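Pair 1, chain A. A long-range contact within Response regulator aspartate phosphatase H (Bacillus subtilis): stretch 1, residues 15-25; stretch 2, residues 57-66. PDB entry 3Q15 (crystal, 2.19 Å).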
# COMPACT_ATOMS: atom_id res chain seq x y z
N LYS A 15 -8.68 4.67 -23.78
CA LYS A 15 -9.09 5.29 -25.04
C LYS A 15 -10.34 6.14 -24.82
O LYS A 15 -10.50 7.20 -25.42
CB LYS A 15 -9.33 4.24 -26.12
CG LYS A 15 -9.83 4.83 -27.44
CD LYS A 15 -9.89 3.78 -28.54
CE LYS A 15 -8.51 3.26 -28.89
NZ LYS A 15 -8.53 2.34 -30.06
N ILE A 16 -11.23 5.66 -23.95
CA ILE A 16 -12.40 6.43 -23.53
C ILE A 16 -11.97 7.71 -22.80
O ILE A 16 -12.57 8.77 -22.98
CB ILE A 16 -13.34 5.59 -22.63
CG1 ILE A 16 -13.95 4.44 -23.42
CG2 ILE A 16 -14.44 6.47 -22.04
CD1 ILE A 16 -14.94 3.60 -22.64
N ASN A 17 -10.93 7.59 -21.98
CA ASN A 17 -10.33 8.75 -21.33
C ASN A 17 -9.88 9.78 -22.35
O ASN A 17 -10.02 10.98 -22.14
CB ASN A 17 -9.13 8.32 -20.49
CG ASN A 17 -9.52 7.53 -19.25
OD1 ASN A 17 -10.69 7.22 -19.04
ND2 ASN A 17 -8.53 7.19 -18.44
N GLU A 18 -9.32 9.29 -23.45
CA GLU A 18 -8.85 10.16 -24.51
C GLU A 18 -10.04 10.77 -25.22
O GLU A 18 -10.04 11.95 -25.57
CB GLU A 18 -7.98 9.39 -25.51
CG GLU A 18 -7.46 10.24 -26.65
CD GLU A 18 -6.60 11.39 -26.17
OE1 GLU A 18 -6.54 12.43 -26.87
OE2 GLU A 18 -5.97 11.26 -25.09
N TRP A 19 -11.06 9.95 -25.43
CA TRP A 19 -12.33 10.40 -26.00
C TRP A 19 -12.88 11.56 -25.16
O TRP A 19 -13.28 12.59 -25.70
CB TRP A 19 -13.31 9.22 -26.03
CG TRP A 19 -14.69 9.54 -26.51
CD1 TRP A 19 -15.10 10.68 -27.14
CD2 TRP A 19 -15.85 8.71 -26.39
NE1 TRP A 19 -16.45 10.61 -27.41
CE2 TRP A 19 -16.93 9.41 -26.96
CE3 TRP A 19 -16.08 7.44 -25.85
CZ2 TRP A 19 -18.22 8.88 -27.01
CZ3 TRP A 19 -17.36 6.92 -25.90
CH2 TRP A 19 -18.41 7.64 -26.47
N TYR A 20 -12.87 11.38 -23.84
CA TYR A 20 -13.33 12.39 -22.89
C TYR A 20 -12.57 13.70 -23.04
O TYR A 20 -13.16 14.78 -22.99
CB TYR A 20 -13.17 11.87 -21.46
CG TYR A 20 -13.97 12.63 -20.42
CD1 TYR A 20 -15.09 13.37 -20.78
CD2 TYR A 20 -13.59 12.62 -19.09
CE1 TYR A 20 -15.83 14.06 -19.83
CE2 TYR A 20 -14.32 13.31 -18.13
CZ TYR A 20 -15.43 14.03 -18.50
OH TYR A 20 -16.15 14.72 -17.56
N LYS A 21 -11.25 13.61 -23.18
CA LYS A 21 -10.41 14.79 -23.35
C LYS A 21 -10.86 15.62 -24.55
O LYS A 21 -10.95 16.85 -24.46
CB LYS A 21 -8.95 14.39 -23.50
CG LYS A 21 -8.30 13.86 -22.23
CD LYS A 21 -6.85 13.48 -22.48
CE LYS A 21 -6.15 13.08 -21.18
NZ LYS A 21 -6.89 11.99 -20.48
N MET A 22 -11.15 14.96 -25.66
CA MET A 22 -11.60 15.66 -26.85
C MET A 22 -12.94 16.33 -26.61
O MET A 22 -13.19 17.45 -27.07
CB MET A 22 -11.68 14.71 -28.05
CG MET A 22 -10.34 14.15 -28.51
SD MET A 22 -9.11 15.41 -28.94
CE MET A 22 -8.26 15.62 -27.37
N ILE A 23 -13.82 15.66 -25.87
CA ILE A 23 -15.12 16.21 -25.53
C ILE A 23 -15.00 17.50 -24.73
O ILE A 23 -15.66 18.50 -25.05
CB ILE A 23 -15.96 15.19 -24.73
CG1 ILE A 23 -16.40 14.04 -25.63
CG2 ILE A 23 -17.17 15.87 -24.11
CD1 ILE A 23 -17.16 12.95 -24.91
N ARG A 24 -14.16 17.49 -23.70
CA ARG A 24 -14.04 18.63 -22.80
C ARG A 24 -13.39 19.84 -23.47
O ARG A 24 -13.47 20.96 -22.97
CB ARG A 24 -13.31 18.25 -21.51
CG ARG A 24 -14.02 17.17 -20.71
CD ARG A 24 -13.43 17.01 -19.33
NE ARG A 24 -13.78 18.11 -18.44
CZ ARG A 24 -12.90 18.90 -17.83
NH1 ARG A 24 -11.60 18.72 -18.03
NH2 ARG A 24 -13.32 19.87 -17.03
N GLN A 25 -12.74 19.60 -24.61
CA GLN A 25 -12.19 20.69 -25.42
C GLN A 25 -13.08 20.91 -26.64
O GLN A 25 -12.70 21.61 -27.58
CB GLN A 25 -10.75 20.39 -25.84
CG GLN A 25 -9.79 20.32 -24.68
CD GLN A 25 -8.37 20.04 -25.11
OE1 GLN A 25 -7.65 19.29 -24.45
NE2 GLN A 25 -7.95 20.64 -26.22
N LEU A 57 -22.13 6.22 -20.21
CA LEU A 57 -22.09 7.54 -19.62
C LEU A 57 -21.34 8.51 -20.54
O LEU A 57 -21.76 9.66 -20.73
CB LEU A 57 -21.42 7.50 -18.24
CG LEU A 57 -22.13 6.69 -17.16
CD1 LEU A 57 -21.29 6.64 -15.89
CD2 LEU A 57 -23.53 7.24 -16.87
N MET A 58 -20.24 8.05 -21.13
CA MET A 58 -19.48 8.89 -22.05
C MET A 58 -20.31 9.22 -23.29
O MET A 58 -20.25 10.34 -23.80
CB MET A 58 -18.15 8.25 -22.44
CG MET A 58 -17.21 9.21 -23.14
SD MET A 58 -16.78 10.64 -22.12
CE MET A 58 -16.03 9.83 -20.71
N CYS A 59 -21.09 8.25 -23.77
CA CYS A 59 -21.99 8.48 -24.89
C CYS A 59 -22.95 9.63 -24.57
O CYS A 59 -23.28 10.43 -25.44
CB CYS A 59 -22.79 7.22 -25.23
SG CYS A 59 -21.86 5.95 -26.12
N PHE A 60 -23.39 9.69 -23.32
CA PHE A 60 -24.33 10.71 -22.88
C PHE A 60 -23.62 12.06 -22.79
O PHE A 60 -24.14 13.08 -23.23
CB PHE A 60 -24.94 10.33 -21.53
CG PHE A 60 -25.99 11.29 -21.03
CD1 PHE A 60 -27.27 11.28 -21.57
CD2 PHE A 60 -25.71 12.18 -20.01
CE1 PHE A 60 -28.24 12.15 -21.11
CE2 PHE A 60 -26.67 13.06 -19.54
CZ PHE A 60 -27.94 13.04 -20.09
N ARG A 61 -22.42 12.04 -22.22
CA ARG A 61 -21.61 13.24 -22.10
C ARG A 61 -21.27 13.77 -23.49
O ARG A 61 -21.28 14.98 -23.72
CB ARG A 61 -20.33 12.94 -21.32
CG ARG A 61 -19.44 14.14 -21.09
CD ARG A 61 -20.19 15.29 -20.44
NE ARG A 61 -19.31 16.43 -20.20
CZ ARG A 61 -19.04 17.37 -21.11
NH1 ARG A 61 -19.60 17.30 -22.31
NH2 ARG A 61 -18.22 18.37 -20.82
N HIS A 62 -20.99 12.86 -24.42
CA HIS A 62 -20.70 13.23 -25.80
C HIS A 62 -21.90 13.92 -26.45
O HIS A 62 -21.74 14.86 -27.22
CB HIS A 62 -20.30 11.99 -26.61
CG HIS A 62 -20.06 12.27 -28.06
ND1 HIS A 62 -18.80 12.53 -28.57
CD2 HIS A 62 -20.90 12.33 -29.11
CE1 HIS A 62 -18.88 12.74 -29.87
NE2 HIS A 62 -20.15 12.62 -30.23
N GLN A 63 -23.10 13.44 -26.14
CA GLN A 63 -24.32 14.02 -26.69
C GLN A 63 -24.58 15.40 -26.11
O GLN A 63 -25.05 16.30 -26.80
CB GLN A 63 -25.52 13.10 -26.45
CG GLN A 63 -26.80 13.57 -27.13
CD GLN A 63 -26.68 13.64 -28.64
OE1 GLN A 63 -26.07 12.77 -29.26
NE2 GLN A 63 -27.24 14.69 -29.23
N LEU A 64 -24.28 15.57 -24.82
CA LEU A 64 -24.38 16.87 -24.19
C LEU A 64 -23.52 17.90 -24.92
O LEU A 64 -23.93 19.04 -25.10
CB LEU A 64 -23.97 16.80 -22.71
CG LEU A 64 -24.99 16.20 -21.75
CD1 LEU A 64 -24.43 16.14 -20.34
CD2 LEU A 64 -26.29 17.00 -21.77
N MET A 65 -22.33 17.48 -25.33
CA MET A 65 -21.43 18.37 -26.06
C MET A 65 -22.07 18.85 -27.36
O MET A 65 -22.01 20.03 -27.69
CB MET A 65 -20.10 17.68 -26.36
CG MET A 65 -19.20 18.48 -27.28
SD MET A 65 -17.72 17.59 -27.75
CE MET A 65 -18.42 16.20 -28.64
N LEU A 66 -22.67 17.92 -28.09
CA LEU A 66 -23.37 18.25 -29.33
C LEU A 66 -24.57 19.17 -29.07
O LEU A 66 -24.82 20.10 -29.83
CB LEU A 66 -23.83 16.98 -30.05
CG LEU A 66 -22.74 15.96 -30.40
CD1 LEU A 66 -23.35 14.68 -30.96
CD2 LEU A 66 -21.73 16.54 -31.38
O HOH W 1 -18.72 15.84 -17.59
O HOH W 2 -18.10 19.34 -23.51
O HOH W 3 -16.97 17.77 -18.60

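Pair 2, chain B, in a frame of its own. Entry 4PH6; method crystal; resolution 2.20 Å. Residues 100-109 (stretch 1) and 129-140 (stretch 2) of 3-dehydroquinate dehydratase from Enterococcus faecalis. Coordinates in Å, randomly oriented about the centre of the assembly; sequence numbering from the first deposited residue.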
# COMPACT_ATOMS: atom_id res chain seq x y z
N TYR B 100 -30.56 8.39 -19.43
CA TYR B 100 -29.13 8.41 -19.22
C TYR B 100 -28.45 9.11 -20.40
O TYR B 100 -27.72 10.09 -20.20
CB TYR B 100 -28.60 6.98 -19.05
CG TYR B 100 -27.10 6.90 -18.89
CD1 TYR B 100 -26.49 7.15 -17.67
CD2 TYR B 100 -26.29 6.53 -19.96
CE1 TYR B 100 -25.11 7.07 -17.52
CE2 TYR B 100 -24.91 6.43 -19.82
CZ TYR B 100 -24.33 6.70 -18.59
OH TYR B 100 -22.96 6.60 -18.45
N PHE B 101 -28.72 8.66 -21.61
CA PHE B 101 -28.07 9.25 -22.78
C PHE B 101 -28.61 10.64 -23.14
O PHE B 101 -27.86 11.48 -23.64
CB PHE B 101 -28.18 8.30 -23.97
CG PHE B 101 -27.27 7.12 -23.87
CD1 PHE B 101 -25.92 7.26 -24.10
CD2 PHE B 101 -27.77 5.88 -23.51
CE1 PHE B 101 -25.08 6.18 -24.00
CE2 PHE B 101 -26.93 4.80 -23.41
CZ PHE B 101 -25.58 4.95 -23.65
N ALA B 102 -29.89 10.89 -22.88
CA ALA B 102 -30.47 12.20 -23.18
C ALA B 102 -29.86 13.31 -22.30
O ALA B 102 -29.58 14.42 -22.79
CB ALA B 102 -31.98 12.15 -23.00
N LEU B 103 -29.64 13.00 -21.03
CA LEU B 103 -29.01 13.93 -20.08
C LEU B 103 -27.60 14.31 -20.51
O LEU B 103 -27.24 15.48 -20.53
CB LEU B 103 -28.96 13.32 -18.68
CG LEU B 103 -28.28 14.16 -17.58
CD1 LEU B 103 -28.66 15.63 -17.63
CD2 LEU B 103 -28.60 13.58 -16.21
N TYR B 104 -26.81 13.29 -20.83
CA TYR B 104 -25.43 13.51 -21.26
C TYR B 104 -25.36 14.31 -22.56
O TYR B 104 -24.54 15.23 -22.68
CB TYR B 104 -24.72 12.16 -21.43
CG TYR B 104 -24.14 11.57 -20.15
CD1 TYR B 104 -24.14 12.29 -18.96
CD2 TYR B 104 -23.56 10.31 -20.15
CE1 TYR B 104 -23.59 11.76 -17.80
CE2 TYR B 104 -23.02 9.77 -19.01
CZ TYR B 104 -23.02 10.49 -17.84
OH TYR B 104 -22.47 9.93 -16.70
N HIS B 105 -26.20 13.98 -23.54
CA HIS B 105 -26.24 14.72 -24.80
C HIS B 105 -26.53 16.20 -24.54
O HIS B 105 -25.90 17.07 -25.14
CB HIS B 105 -27.29 14.13 -25.76
CG HIS B 105 -26.77 13.06 -26.67
ND1 HIS B 105 -25.75 13.28 -27.59
CD2 HIS B 105 -27.14 11.76 -26.84
CE1 HIS B 105 -25.51 12.16 -28.25
NE2 HIS B 105 -26.34 11.23 -27.82
N GLU B 106 -27.45 16.48 -23.61
CA GLU B 106 -27.77 17.85 -23.25
C GLU B 106 -26.63 18.60 -22.56
O GLU B 106 -26.39 19.77 -22.86
CB GLU B 106 -29.00 17.89 -22.34
CG GLU B 106 -30.30 17.88 -23.10
CD GLU B 106 -30.36 18.98 -24.15
OE1 GLU B 106 -30.15 18.66 -25.35
OE2 GLU B 106 -30.63 20.15 -23.80
N LEU B 107 -25.95 17.95 -21.63
CA LEU B 107 -24.78 18.53 -20.98
C LEU B 107 -23.72 18.88 -22.02
O LEU B 107 -23.10 19.94 -21.97
CB LEU B 107 -24.19 17.57 -19.94
CG LEU B 107 -24.98 17.45 -18.63
CD1 LEU B 107 -24.43 16.32 -17.79
CD2 LEU B 107 -24.96 18.77 -17.85
N VAL B 108 -23.53 17.97 -22.98
CA VAL B 108 -22.56 18.19 -24.04
C VAL B 108 -22.87 19.48 -24.82
O VAL B 108 -21.95 20.26 -25.11
CB VAL B 108 -22.51 16.99 -25.01
CG1 VAL B 108 -21.75 17.37 -26.29
CG2 VAL B 108 -21.86 15.79 -24.33
N LYS B 109 -24.15 19.72 -25.11
CA LYS B 109 -24.58 20.88 -25.89
C LYS B 109 -24.58 22.19 -25.12
O LYS B 109 -24.14 23.21 -25.65
CB LYS B 109 -25.99 20.65 -26.45
CG LYS B 109 -26.05 19.62 -27.56
CD LYS B 109 -27.48 19.20 -27.85
CE LYS B 109 -27.49 18.06 -28.85
NZ LYS B 109 -28.79 17.34 -28.88
N THR B 129 -21.83 7.20 -30.20
CA THR B 129 -22.31 8.42 -30.83
C THR B 129 -22.11 9.60 -29.89
O THR B 129 -21.72 10.68 -30.32
CB THR B 129 -23.80 8.31 -31.23
OG1 THR B 129 -23.97 7.17 -32.07
CG2 THR B 129 -24.27 9.56 -31.95
N LEU B 130 -22.38 9.37 -28.60
CA LEU B 130 -22.18 10.37 -27.56
C LEU B 130 -20.70 10.76 -27.41
O LEU B 130 -20.36 11.94 -27.29
CB LEU B 130 -22.72 9.86 -26.23
CG LEU B 130 -22.42 10.75 -25.03
CD1 LEU B 130 -23.13 12.11 -25.18
CD2 LEU B 130 -22.83 10.05 -23.72
N ILE B 131 -19.83 9.76 -27.41
CA ILE B 131 -18.40 9.99 -27.30
C ILE B 131 -17.88 10.99 -28.34
O ILE B 131 -17.17 11.94 -27.99
CB ILE B 131 -17.61 8.67 -27.45
CG1 ILE B 131 -17.89 7.74 -26.27
CG2 ILE B 131 -16.12 8.96 -27.54
CD1 ILE B 131 -17.36 6.33 -26.44
N HIS B 132 -18.24 10.79 -29.61
CA HIS B 132 -17.78 11.67 -30.68
C HIS B 132 -18.37 13.07 -30.56
O HIS B 132 -17.69 14.05 -30.88
CB HIS B 132 -18.09 11.08 -32.06
CG HIS B 132 -17.44 9.76 -32.29
ND1 HIS B 132 -16.09 9.55 -32.08
CD2 HIS B 132 -17.95 8.57 -32.67
CE1 HIS B 132 -15.80 8.29 -32.33
NE2 HIS B 132 -16.91 7.67 -32.69
N GLU B 133 -19.62 13.17 -30.12
CA GLU B 133 -20.21 14.49 -29.88
C GLU B 133 -19.54 15.19 -28.69
O GLU B 133 -19.31 16.40 -28.73
CB GLU B 133 -21.72 14.39 -29.65
CG GLU B 133 -22.52 14.00 -30.90
CD GLU B 133 -22.23 14.89 -32.09
OE1 GLU B 133 -22.46 16.11 -32.01
OE2 GLU B 133 -21.75 14.36 -33.13
N ALA B 134 -19.20 14.45 -27.65
CA ALA B 134 -18.48 15.03 -26.53
C ALA B 134 -17.07 15.47 -26.93
O ALA B 134 -16.65 16.58 -26.57
CB ALA B 134 -18.41 14.06 -25.36
N LYS B 135 -16.35 14.63 -27.67
CA LYS B 135 -14.97 14.96 -28.07
C LYS B 135 -14.93 16.18 -28.97
O LYS B 135 -14.04 17.02 -28.85
CB LYS B 135 -14.27 13.79 -28.78
CG LYS B 135 -13.87 12.67 -27.84
CD LYS B 135 -12.80 11.74 -28.40
CE LYS B 135 -12.45 10.68 -27.34
NZ LYS B 135 -11.34 9.77 -27.73
N LYS B 136 -15.90 16.26 -29.88
CA LYS B 136 -16.00 17.41 -30.76
C LYS B 136 -16.13 18.70 -29.93
O LYS B 136 -15.57 19.73 -30.30
CB LYS B 136 -17.19 17.24 -31.72
CG LYS B 136 -17.27 18.30 -32.79
CD LYS B 136 -18.45 18.04 -33.72
CE LYS B 136 -18.18 16.88 -34.67
NZ LYS B 136 -17.48 17.29 -35.93
N ALA B 137 -16.82 18.62 -28.80
CA ALA B 137 -16.95 19.77 -27.90
C ALA B 137 -15.73 19.96 -27.00
O ALA B 137 -15.75 20.85 -26.14
CB ALA B 137 -18.21 19.63 -27.03
N GLY B 138 -14.69 19.15 -27.19
CA GLY B 138 -13.46 19.28 -26.41
C GLY B 138 -13.52 18.63 -25.03
O GLY B 138 -12.70 18.89 -24.16
N ILE B 139 -14.51 17.76 -24.83
CA ILE B 139 -14.63 17.05 -23.58
C ILE B 139 -13.81 15.75 -23.59
O ILE B 139 -13.94 14.95 -24.52
CB ILE B 139 -16.09 16.71 -23.28
CG1 ILE B 139 -16.94 17.99 -23.33
CG2 ILE B 139 -16.19 16.03 -21.94
CD1 ILE B 139 -18.42 17.74 -23.43
N LYS B 140 -12.98 15.54 -22.56
CA LYS B 140 -12.26 14.28 -22.40
C LYS B 140 -13.18 13.17 -21.91
O LYS B 140 -14.02 13.39 -21.03
CB LYS B 140 -11.09 14.42 -21.40
CG LYS B 140 -10.10 15.52 -21.71
CD LYS B 140 -9.42 15.31 -23.05
CE LYS B 140 -8.46 16.46 -23.34
NZ LYS B 140 -7.99 16.43 -24.76

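What separates the two contacts most sharply? Pair 1 ties its helices together with polar bonds as well as packing, whereas pair 2 has no hydrogen bond across the stretches. In pair 1 the indole of Trp19(A) donates from NE1 to ND1 of His62(A), 3.2 Å away and nearly straight at 160°. The superposition places Tyr104(B) and Ala134(B) at these positions: the alanine methyl offers no acceptor, and the tyrosine packs on Leu130(B), its CB 3.6 Å and its ring atom CD2 3.7 Å from Leu130(B) CD2, while the end of its side chain leads away and its hydroxyl is bonded elsewhere in the structure.

What backbone do they share? In each, two helices run nearly parallel, at 17° with axes 10.0 Å apart in pair 1 and at 15° and 9.7 Å in pair 2, and 14 central residues superpose to 0.4 Å. Ile23(A) matches Val108(B), and their side-chain centres all but coincide. The nearest CA atoms at this level lie 6.3 Å apart between Ile23(A) and His62(A), but 5.7 Å between Val108(B) and Ala134(B). Pair 1 buries 525 Å², pair 2 392 Å².

How is the central hole filled? Met58(A) and Leu130(B) occupy matching positions, and each is a knob among four residues of the other helix. The methionine lies over a face of Trp19(A), its CG 3.5 Å from the centroid of the six-membered ring, and its CE reaches 3.9 Å from Ile16(A) CG2. The leucine instead covers a face of His105(B), the match of Tyr20(A), with CD1 3.9 Å from the ring centroid; Leu130(B) CD2 lies 4.2 Å from Phe101(B) CD1. The aromatic partner has thus changed position, but both knobs carry a methylene or methyl onto a ring face.

What surrounds the shared aliphatic residue? Ile23(A) is a knob in its own right, with CD1 3.6 Å from Met58(A) SD and CG2 3.3 Å from Arg61(A) NH1, over one face of the guanidinium. That arginine also works through water: water 1 links its NE to Tyr20(A) OH, and water 2 accepts from its NH1 while donating to Ile23(A) O. At the matching position the side chain of Glu133(B) stays looser, CG lying 4.4 Å from His105(B) CE1, and it is the backbone O of Glu133(B) that comes close, 3.6 Å from Val108(B) CG1. Val108(B) packs against smaller neighbours, its CG2 4.0 Å from Ala134(B) CB and its CG1 4.3 Å from Ala137(B) CB. The next residue, Gly138(B), adopts positive phi in a Schellman motif; its match, Leu66(A), remains helical.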